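Local coordinates for protein sugar kinase (Agrobacterium tumefaciens, PDB 2RBC) that probably phosphorylates a sugar or related substrate at the expense of ATP, as a putative ribokinase-like member of the pfkB carbohydrate kinase family, at residues Leu272-Ile277 and Leu305-Phe310; Gly280-Ala285 and Ala294-Ser299; Ala37-Thr42 and Ala121-Ile126. One frame throughout, in Å; residues are numbered along the deposited sequence.

Contact 1: residues Leu272-Ile277 and Leu305-Phe310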
loop_
_atom_site.group_PDB
_atom_site.type_symbol
_atom_site.label_atom_id
_atom_site.label_comp_id
_atom_site.label_asym_id
_atom_site.label_seq_id
_atom_site.Cartn_x
_atom_site.Cartn_y
_atom_site.Cartn_z
ATOM N N LEU A 272 -16.614 -5.846 -0.205
ATOM C CA LEU A 272 -15.988 -4.778 0.589
ATOM C C LEU A 272 -16.860 -3.529 0.536
ATOM O O LEU A 272 -17.256 -3.114 -0.539
ATOM C CB LEU A 272 -14.571 -4.514 0.045
ATOM C CG LEU A 272 -13.680 -3.534 0.788
ATOM C CD1 LEU A 272 -13.484 -3.931 2.247
ATOM C CD2 LEU A 272 -12.327 -3.431 0.049
ATOM N N ALA A 273 -17.189 -2.960 1.702
ATOM C CA ALA A 273 -18.006 -1.714 1.807
ATOM C C ALA A 273 -19.524 -1.894 1.654
ATOM O O ALA A 273 -20.258 -0.914 1.657
ATOM C CB ALA A 273 -17.487 -0.618 0.826
ATOM N N ALA A 274 -19.990 -3.127 1.483
ATOM C CA ALA A 274 -21.409 -3.413 1.236
ATOM C C ALA A 274 -22.249 -2.865 2.390
ATOM O O ALA A 274 -23.202 -2.126 2.188
ATOM C CB ALA A 274 -21.637 -4.923 1.046
ATOM N N GLY A 275 -21.828 -3.190 3.606
ATOM C CA GLY A 275 -22.489 -2.716 4.849
ATOM C C GLY A 275 -22.496 -1.212 4.959
ATOM O O GLY A 275 -23.477 -0.613 5.362
ATOM N N ASP A 276 -21.407 -0.583 4.547
ATOM C CA ASP A 276 -21.330 0.880 4.515
ATOM C C ASP A 276 -22.313 1.529 3.542
ATOM O O ASP A 276 -22.940 2.559 3.836
ATOM C CB ASP A 276 -19.920 1.331 4.148
ATOM C CG ASP A 276 -18.858 0.734 5.062
ATOM O OD1 ASP A 276 -19.167 0.573 6.261
ATOM O OD2 ASP A 276 -17.733 0.444 4.591
ATOM N N ILE A 277 -22.445 0.939 2.371
ATOM C CA ILE A 277 -23.427 1.440 1.427
ATOM C C ILE A 277 -24.817 1.278 2.036
ATOM O O ILE A 277 -25.667 2.169 1.891
ATOM C CB ILE A 277 -23.293 0.747 0.044
ATOM C CG1 ILE A 277 -22.224 1.423 -0.834
ATOM C CG2 ILE A 277 -24.642 0.771 -0.723
ATOM C CD1 ILE A 277 -20.843 1.784 -0.177
ATOM N N LEU A 305 -26.195 -4.024 -5.306
ATOM C CA LEU A 305 -25.618 -3.459 -6.499
ATOM C C LEU A 305 -24.125 -3.252 -6.339
ATOM O O LEU A 305 -23.341 -3.645 -7.224
ATOM C CB LEU A 305 -26.318 -2.147 -6.884
ATOM C CG LEU A 305 -27.654 -2.309 -7.629
ATOM C CD1 LEU A 305 -28.464 -1.011 -7.508
ATOM C CD2 LEU A 305 -27.403 -2.560 -9.046
ATOM N N LYS A 306 -23.723 -2.692 -5.205
ATOM C CA LYS A 306 -22.318 -2.385 -4.992
ATOM C C LYS A 306 -21.470 -3.656 -5.016
ATOM O O LYS A 306 -20.307 -3.616 -5.417
ATOM C CB LYS A 306 -22.140 -1.656 -3.667
ATOM C CG LYS A 306 -20.723 -1.174 -3.365
ATOM C CD LYS A 306 -20.207 -1.782 -2.088
ATOM C CE LYS A 306 -19.846 -3.245 -2.237
ATOM N NZ LYS A 306 -18.631 -3.456 -3.113
ATOM N N CYS A 307 -22.053 -4.772 -4.605
ATOM C CA CYS A 307 -21.325 -6.059 -4.525
ATOM C C CYS A 307 -20.934 -6.657 -5.860
ATOM O O CYS A 307 -20.046 -7.509 -5.921
ATOM C CB CYS A 307 -22.111 -7.103 -3.699
ATOM S SG CYS A 307 -22.162 -6.776 -1.941
ATOM N N THR A 308 -21.551 -6.181 -6.936
ATOM C CA THR A 308 -21.302 -6.686 -8.271
ATOM C C THR A 308 -20.154 -6.026 -8.994
ATOM O O THR A 308 -19.861 -6.394 -10.119
ATOM C CB THR A 308 -22.587 -6.571 -9.121
ATOM O OG1 THR A 308 -22.911 -5.192 -9.318
ATOM C CG2 THR A 308 -23.720 -7.292 -8.425
ATOM N N VAL A 309 -19.502 -5.054 -8.353
ATOM C CA VAL A 309 -18.385 -4.299 -8.915
ATOM C C VAL A 309 -17.145 -4.423 -8.019
ATOM O O VAL A 309 -17.211 -4.177 -6.820
ATOM C CB VAL A 309 -18.777 -2.804 -9.026
ATOM C CG1 VAL A 309 -17.642 -1.932 -9.546
ATOM C CG2 VAL A 309 -19.999 -2.670 -9.941
ATOM N N PHE A 310 -16.020 -4.787 -8.614
ATOM C CA PHE A 310 -14.743 -4.718 -7.904
ATOM C C PHE A 310 -14.411 -3.290 -7.501
ATOM O O PHE A 310 -14.428 -2.373 -8.319
ATOM C CB PHE A 310 -13.584 -5.216 -8.781
ATOM C CG PHE A 310 -12.239 -4.954 -8.180
ATOM C CD1 PHE A 310 -11.784 -5.727 -7.113
ATOM C CD2 PHE A 310 -11.455 -3.907 -8.619
ATOM C CE1 PHE A 310 -10.591 -5.475 -6.531
ATOM C CE2 PHE A 310 -10.250 -3.652 -8.017
ATOM C CZ PHE A 310 -9.820 -4.454 -6.987
#
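Lys306 lays its aliphatic chain over Ile277 and the turn Ala273-Ala274, at the start of the helix that runs from 274 to 287. With CG anti to the backbone N (chi1 -175°), the side chain leaves the last turn of helix 292-307 toward its neighbour, and the bends that follow wrap it round the helix start. Its CG rests 3.9 Å from Ile277 CG1, the two side chains crossing at about a right angle. Further out, Lys306 CD lies 3.8 Å from the carbonyl carbon of Ala273, and CE passes 3.7 Å from Ala274 N. Lys306 NZ lies 2.9 Å from Leu272 O in a weak hydrogen bond; its strongest partner is Asp270 O, and Gly312 O is a further acceptor. Beside the lysine, Cys307 SG touches Ala274 CB at 3.6 Å, and the backbone of Cys307 is itself hydrogen-bonded to Asp270.

Residues 270-276 read DTLAAGD, the signature in which pfkB kinases usually carry a DTxGAGD sequence; in relatives the helix start here forms an anion hole for the transferred phosphate, and the final aspartate of the motif, to which Asp276 probably corresponds, acts as the base. Ala273 sits at the N-cap, and Ile277 N closes the first turn on Ala273 O at 3.0 Å. A buried ammonium group that gathers backbone carbonyls from before helix 274-287 and after helix 292-307 probably keeps its proton, and its charge would add to the positive potential expected at the helix N-terminus.

Contact 2: residues Gly280-Ala285 and Ala294-Ser299. With SO4 (sulfate ion), chain B.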
loop_
_atom_site.group_PDB
_atom_site.type_symbol
_atom_site.label_atom_id
_atom_site.label_comp_id
_atom_site.label_asym_id
_atom_site.label_seq_id
_atom_site.Cartn_x
_atom_site.Cartn_y
_atom_site.Cartn_z
ATOM N N GLY A 280 -25.286 4.086 4.919
ATOM C CA GLY A 280 -25.438 5.418 4.374
ATOM C C GLY A 280 -26.812 5.571 3.733
ATOM O O GLY A 280 -27.445 6.595 3.912
ATOM N N THR A 281 -27.258 4.571 2.969
ATOM C CA THR A 281 -28.588 4.609 2.342
ATOM C C THR A 281 -29.657 4.677 3.419
ATOM O O THR A 281 -30.630 5.433 3.320
ATOM C CB THR A 281 -28.798 3.345 1.428
ATOM O OG1 THR A 281 -27.795 3.324 0.390
ATOM C CG2 THR A 281 -30.166 3.358 0.776
ATOM N N PHE A 282 -29.462 3.894 4.475
ATOM C CA PHE A 282 -30.426 3.796 5.539
ATOM C C PHE A 282 -30.522 5.106 6.290
ATOM O O PHE A 282 -31.591 5.557 6.621
ATOM C CB PHE A 282 -30.063 2.647 6.484
ATOM C CG PHE A 282 -31.094 2.423 7.543
ATOM C CD1 PHE A 282 -32.213 1.654 7.274
ATOM C CD2 PHE A 282 -30.962 3.014 8.794
ATOM C CE1 PHE A 282 -33.200 1.479 8.226
ATOM C CE2 PHE A 282 -31.950 2.826 9.767
ATOM C CZ PHE A 282 -33.070 2.060 9.472
ATOM N N ALA A 283 -29.377 5.707 6.569
ATOM C CA ALA A 283 -29.311 6.994 7.205
ATOM C C ALA A 283 -29.988 8.093 6.390
ATOM O O ALA A 283 -30.768 8.883 6.930
ATOM C CB ALA A 283 -27.877 7.354 7.499
ATOM N N LEU A 284 -29.724 8.126 5.091
ATOM C CA LEU A 284 -30.466 8.999 4.215
ATOM C C LEU A 284 -31.967 8.690 4.213
ATOM O O LEU A 284 -32.749 9.617 4.303
ATOM C CB LEU A 284 -29.879 9.010 2.794
ATOM C CG LEU A 284 -30.574 9.890 1.729
ATOM C CD1 LEU A 284 -30.492 11.348 2.123
ATOM C CD2 LEU A 284 -29.942 9.636 0.361
ATOM N N ALA A 285 -32.365 7.420 4.139
ATOM C CA ALA A 285 -33.810 7.064 4.166
ATOM C C ALA A 285 -34.503 7.597 5.446
ATOM O O ALA A 285 -35.631 8.094 5.408
ATOM C CB ALA A 285 -33.997 5.550 4.023
ATOM N N ALA A 294 -39.477 -0.074 3.702
ATOM C CA ALA A 294 -38.997 0.644 2.485
ATOM C C ALA A 294 -37.501 1.000 2.570
ATOM O O ALA A 294 -36.733 0.827 1.602
ATOM C CB ALA A 294 -39.826 1.896 2.260
ATOM N N ALA A 295 -37.087 1.470 3.743
ATOM C CA ALA A 295 -35.699 1.863 3.992
ATOM C C ALA A 295 -34.763 0.657 4.013
ATOM O O ALA A 295 -33.666 0.711 3.490
ATOM C CB ALA A 295 -35.613 2.619 5.275
ATOM N N VAL A 296 -35.193 -0.438 4.618
ATOM C CA VAL A 296 -34.393 -1.636 4.632
ATOM C C VAL A 296 -34.258 -2.174 3.210
ATOM O O VAL A 296 -33.200 -2.615 2.825
ATOM C CB VAL A 296 -34.962 -2.680 5.563
ATOM C CG1 VAL A 296 -34.240 -4.016 5.363
ATOM C CG2 VAL A 296 -34.866 -2.232 7.027
ATOM N N ARG A 297 -35.349 -2.191 2.454
ATOM C CA ARG A 297 -35.295 -2.611 1.047
ATOM C C ARG A 297 -34.340 -1.803 0.190
ATOM O O ARG A 297 -33.514 -2.380 -0.522
ATOM C CB ARG A 297 -36.674 -2.539 0.392
ATOM C CG ARG A 297 -37.543 -3.682 0.726
ATOM C CD ARG A 297 -38.956 -3.404 0.378
ATOM N NE ARG A 297 -39.746 -4.598 0.565
ATOM C CZ ARG A 297 -40.987 -4.740 0.122
ATOM N NH1 ARG A 297 -41.606 -3.756 -0.511
ATOM N NH2 ARG A 297 -41.602 -5.883 0.297
ATOM N N LEU A 298 -34.469 -0.480 0.229
ATOM C CA LEU A 298 -33.620 0.391 -0.559
ATOM C C LEU A 298 -32.139 0.191 -0.214
ATOM O O LEU A 298 -31.309 0.117 -1.121
ATOM C CB LEU A 298 -34.007 1.862 -0.341
ATOM C CG LEU A 298 -33.370 2.921 -1.240
ATOM C CD1 LEU A 298 -33.878 2.891 -2.688
ATOM C CD2 LEU A 298 -33.514 4.312 -0.586
ATOM N N SER A 299 -31.832 0.113 1.085
ATOM C CA SER A 299 -30.470 -0.082 1.556
ATOM C C SER A 299 -29.912 -1.428 1.118
ATOM O O SER A 299 -28.729 -1.524 0.731
ATOM C CB SER A 299 -30.437 0.014 3.072
ATOM O OG SER A 299 -30.999 1.224 3.510
HETATM S S SO4 B . -39.814 -9.064 -0.549
HETATM O O1 SO4 B . -41.175 -9.238 -1.047
HETATM O O2 SO4 B . -39.803 -8.097 0.537
HETATM O O3 SO4 B . -39.289 -10.322 -0.007
HETATM O O4 SO4 B . -39.007 -8.574 -1.664
#
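Thr281 pushes its methyl group against the neighbouring helix, where CG2 packs 3.5 Å from Ser299 CA and 3.7 Å from Leu298 CD2. The methyl can face the partner because CG2 stands anti to the backbone N, while OG1 turns back along its own helix and bonds to Ile277 O.

Ser299 answers from the other side. Its OG donates to Ala295 O one turn earlier, 2.7 Å away, and Ser299 N reaches the same carbonyl from the opposite face of its plane, so two donors grip one oxygen. Thus tied down, Ser299 OG lies at the edge of the Phe282 ring, near its plane, and 3.4 Å from Phe282 CB; its approach to Phe282 N is too poorly angled to count as a hydrogen bond.

The two segments belong to an antiparallel helical hairpin, helices 274-287 and 292-307, within the α/β fold of the ribokinase family. Their local axes come within 8.5 Å at 148°, a close spacing for which small residues make room: Ala285 CB meets Ala295 CB at 3.6 Å.

Phe282 extends the interface toward the large sheet. Its CE1 touches Ala295 CB at 4.0 Å and comes near Val296 CG2, both obliquely to the ring, which also meets Phe238, their planes about 30° apart. Val296 in turn packs on Trp250. Away from the hairpin, the extended Arg297 side chain sends NH2 to O2 of a sulfate, probably from the crystallisation liquor, at 2.9 Å (144° at the hydrogen), and Gln261 and Arg332 hold the same ion.

Contact 3: residues Ala37-Thr42 and Ala121-Ile126. With GOL (glycerol), chain M; EDO (1,2-ethanediol), chain H.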
loop_
_atom_site.group_PDB
_atom_site.type_symbol
_atom_site.label_atom_id
_atom_site.label_comp_id
_atom_site.label_asym_id
_atom_site.label_seq_id
_atom_site.Cartn_x
_atom_site.Cartn_y
_atom_site.Cartn_z
ATOM N N ALA A 37 -14.226 6.499 10.347
ATOM C CA ALA A 37 -13.060 6.102 9.561
ATOM C C ALA A 37 -12.887 6.746 8.188
ATOM O O ALA A 37 -13.838 6.881 7.428
ATOM C CB ALA A 37 -13.041 4.586 9.433
ATOM N N ALA A 38 -11.630 7.084 7.898
ATOM C CA ALA A 38 -11.151 7.683 6.646
ATOM C C ALA A 38 -9.770 7.087 6.406
ATOM O O ALA A 38 -8.791 7.449 7.106
ATOM C CB ALA A 38 -11.079 9.198 6.756
ATOM N N VAL A 39 -9.685 6.163 5.454
ATOM C CA VAL A 39 -8.518 5.244 5.306
ATOM C C VAL A 39 -8.174 5.181 3.816
ATOM O O VAL A 39 -9.100 5.032 2.977
ATOM C CB VAL A 39 -8.851 3.768 5.761
ATOM C CG1 VAL A 39 -7.627 2.839 5.675
ATOM C CG2 VAL A 39 -9.430 3.724 7.170
ATOM N N LEU A 40 -6.879 5.285 3.487
ATOM C CA LEU A 40 -6.423 5.038 2.098
ATOM C C LEU A 40 -6.192 3.552 1.875
ATOM O O LEU A 40 -5.201 2.990 2.330
ATOM C CB LEU A 40 -5.173 5.837 1.739
ATOM C CG LEU A 40 -4.764 5.821 0.252
ATOM C CD1 LEU A 40 -5.824 6.525 -0.588
ATOM C CD2 LEU A 40 -3.443 6.520 0.122
ATOM N N ASP A 41 -7.133 2.921 1.185
ATOM C CA ASP A 41 -7.003 1.526 0.803
ATOM C C ASP A 41 -6.305 1.366 -0.537
ATOM O O ASP A 41 -6.650 2.044 -1.493
ATOM C CB ASP A 41 -8.381 0.849 0.665
ATOM C CG ASP A 41 -9.062 0.550 2.010
ATOM O OD1 ASP A 41 -8.420 0.656 3.068
ATOM O OD2 ASP A 41 -10.267 0.164 1.972
ATOM N N THR A 42 -5.375 0.404 -0.608
ATOM C CA THR A 42 -4.875 -0.102 -1.862
ATOM C C THR A 42 -5.340 -1.541 -2.027
ATOM O O THR A 42 -4.989 -2.434 -1.221
ATOM C CB THR A 42 -3.376 0.031 -1.992
ATOM O OG1 THR A 42 -3.031 1.393 -1.785
ATOM C CG2 THR A 42 -2.939 -0.366 -3.394
ATOM N N ALA A 121 -4.446 6.736 8.364
ATOM C CA ALA A 121 -4.732 5.327 8.217
ATOM C C ALA A 121 -4.629 4.932 6.757
ATOM O O ALA A 121 -5.050 5.659 5.856
ATOM C CB ALA A 121 -6.143 4.986 8.756
ATOM N N LEU A 122 -4.083 3.748 6.540
ATOM C CA LEU A 122 -4.034 3.148 5.209
ATOM C C LEU A 122 -4.110 1.646 5.386
ATOM O O LEU A 122 -3.704 1.132 6.451
ATOM C CB LEU A 122 -2.742 3.585 4.472
ATOM C CG LEU A 122 -1.391 3.152 5.044
ATOM C CD1 LEU A 122 -0.951 1.738 4.557
ATOM C CD2 LEU A 122 -0.336 4.204 4.695
ATOM N N SER A 123 -4.633 0.937 4.380
ATOM C CA SER A 123 -4.579 -0.528 4.356
ATOM C C SER A 123 -4.213 -1.113 3.004
ATOM O O SER A 123 -4.519 -0.531 1.973
ATOM C CB SER A 123 -5.927 -1.127 4.742
ATOM O OG SER A 123 -6.412 -0.558 5.950
ATOM N N THR A 124 -3.545 -2.272 3.018
ATOM C CA THR A 124 -3.499 -3.120 1.834
ATOM C C THR A 124 -4.586 -4.196 1.949
ATOM O O THR A 124 -4.708 -4.858 2.991
ATOM C CB THR A 124 -2.130 -3.746 1.615
ATOM O OG1 THR A 124 -1.274 -2.772 1.004
ATOM C CG2 THR A 124 -2.201 -4.993 0.719
ATOM N N ILE A 125 -5.363 -4.358 0.882
ATOM C CA ILE A 125 -6.330 -5.449 0.794
ATOM C C ILE A 125 -6.064 -6.222 -0.489
ATOM O O ILE A 125 -6.070 -5.646 -1.558
ATOM C CB ILE A 125 -7.786 -4.966 0.860
ATOM C CG1 ILE A 125 -7.997 -4.084 2.090
ATOM C CG2 ILE A 125 -8.739 -6.164 0.913
ATOM C CD1 ILE A 125 -9.396 -3.495 2.251
ATOM N N ILE A 126 -5.785 -7.517 -0.352
ATOM C CA ILE A 126 -5.522 -8.418 -1.483
ATOM C C ILE A 126 -6.804 -9.228 -1.652
ATOM O O ILE A 126 -7.206 -9.935 -0.723
ATOM C CB ILE A 126 -4.305 -9.318 -1.234
ATOM C CG1 ILE A 126 -3.047 -8.462 -0.917
ATOM C CG2 ILE A 126 -4.045 -10.237 -2.448
ATOM C CD1 ILE A 126 -1.923 -9.200 -0.249
HETATM C C1 GOL M . -9.690 -1.492 5.476
HETATM O O1 GOL M . -9.065 -0.228 5.587
HETATM C C2 GOL M . -11.218 -1.291 5.334
HETATM O O2 GOL M . -11.702 -1.146 3.989
HETATM C C3 GOL M . -11.916 -2.422 6.075
HETATM O O3 GOL M . -11.642 -3.680 5.557
HETATM C C1 EDO H . -0.080 -0.186 -0.739
HETATM O O1 EDO H . 1.268 -0.258 -1.232
HETATM C C2 EDO H . -0.120 -0.018 0.786
HETATM O O2 EDO H . -1.373 -0.463 1.336
HETATM O O HOH W 1 -6.910 8.479 8.674
#
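Asp41 and Ser123 stand side by side on neighbouring parallel strands at the middle of a four-stranded sheet, ordered 60-66, 39-45, 121-127, 133-138, consistent with the lid of ribokinase-like kinases. From CB, the Asp41 side chain rises on the face it shares with Val39, Ala121 and Ser123. With CG anti to the carbonyl carbon (chi1 -74°), the carboxylate spreads before a bound glycerol, Asp41 CG 3.7 Å from glycerol O1. At the tip the work is divided: OD1 accepts from glycerol O1 at 2.7 Å and lies 3.5 Å from Ser123 CB, whereas OD2 accepts from glycerol O2 at 2.8 Å and touches Ile125 CD1 at 3.8 Å. Ser123 OG also approaches glycerol O1. A carboxylate holding two neighbouring hydroxyls is consistent with a sugar pocket, although the glycerol probably came from the crystallisation liquor.

In the backbone, Leu40 and Thr42 zip the strands together through both their N-H and C=O groups, for example Thr42 N to Ser123 O (2.9 Å, 171°). On the other face Leu122 and Thr124 meet the second subunit, where Thr124 OG1 bonds to Thr124 OG1 of that chain, while Leu40 packs on helix 93-104. Beside Ala121, one water donates to Ala38 O at 2.7 Å and accepts from Ala121 N at 3.0 Å.

Contacts 1 and 2 join the same two helices, 274-287 and 292-307: contact 2 lies nested in the chain loop that contact 1 closes, with their centres about 14 Å apart. Contact 3 belongs to the probable lid sheet, its centre about 16 Å from that of contact 1, and the two meet where Leu272 CD2 packs 3.7 Å from Ile125 CD1. The glycerol bound by contact 3 also lies about 4 Å from the side chain of Leu272, so contacts 1 and 3 flank a probable substrate pocket. Contact 2 is remote from the lid: about 26 Å separate its centre from that of contact 3, and their nearest atoms are about 12 Å apart.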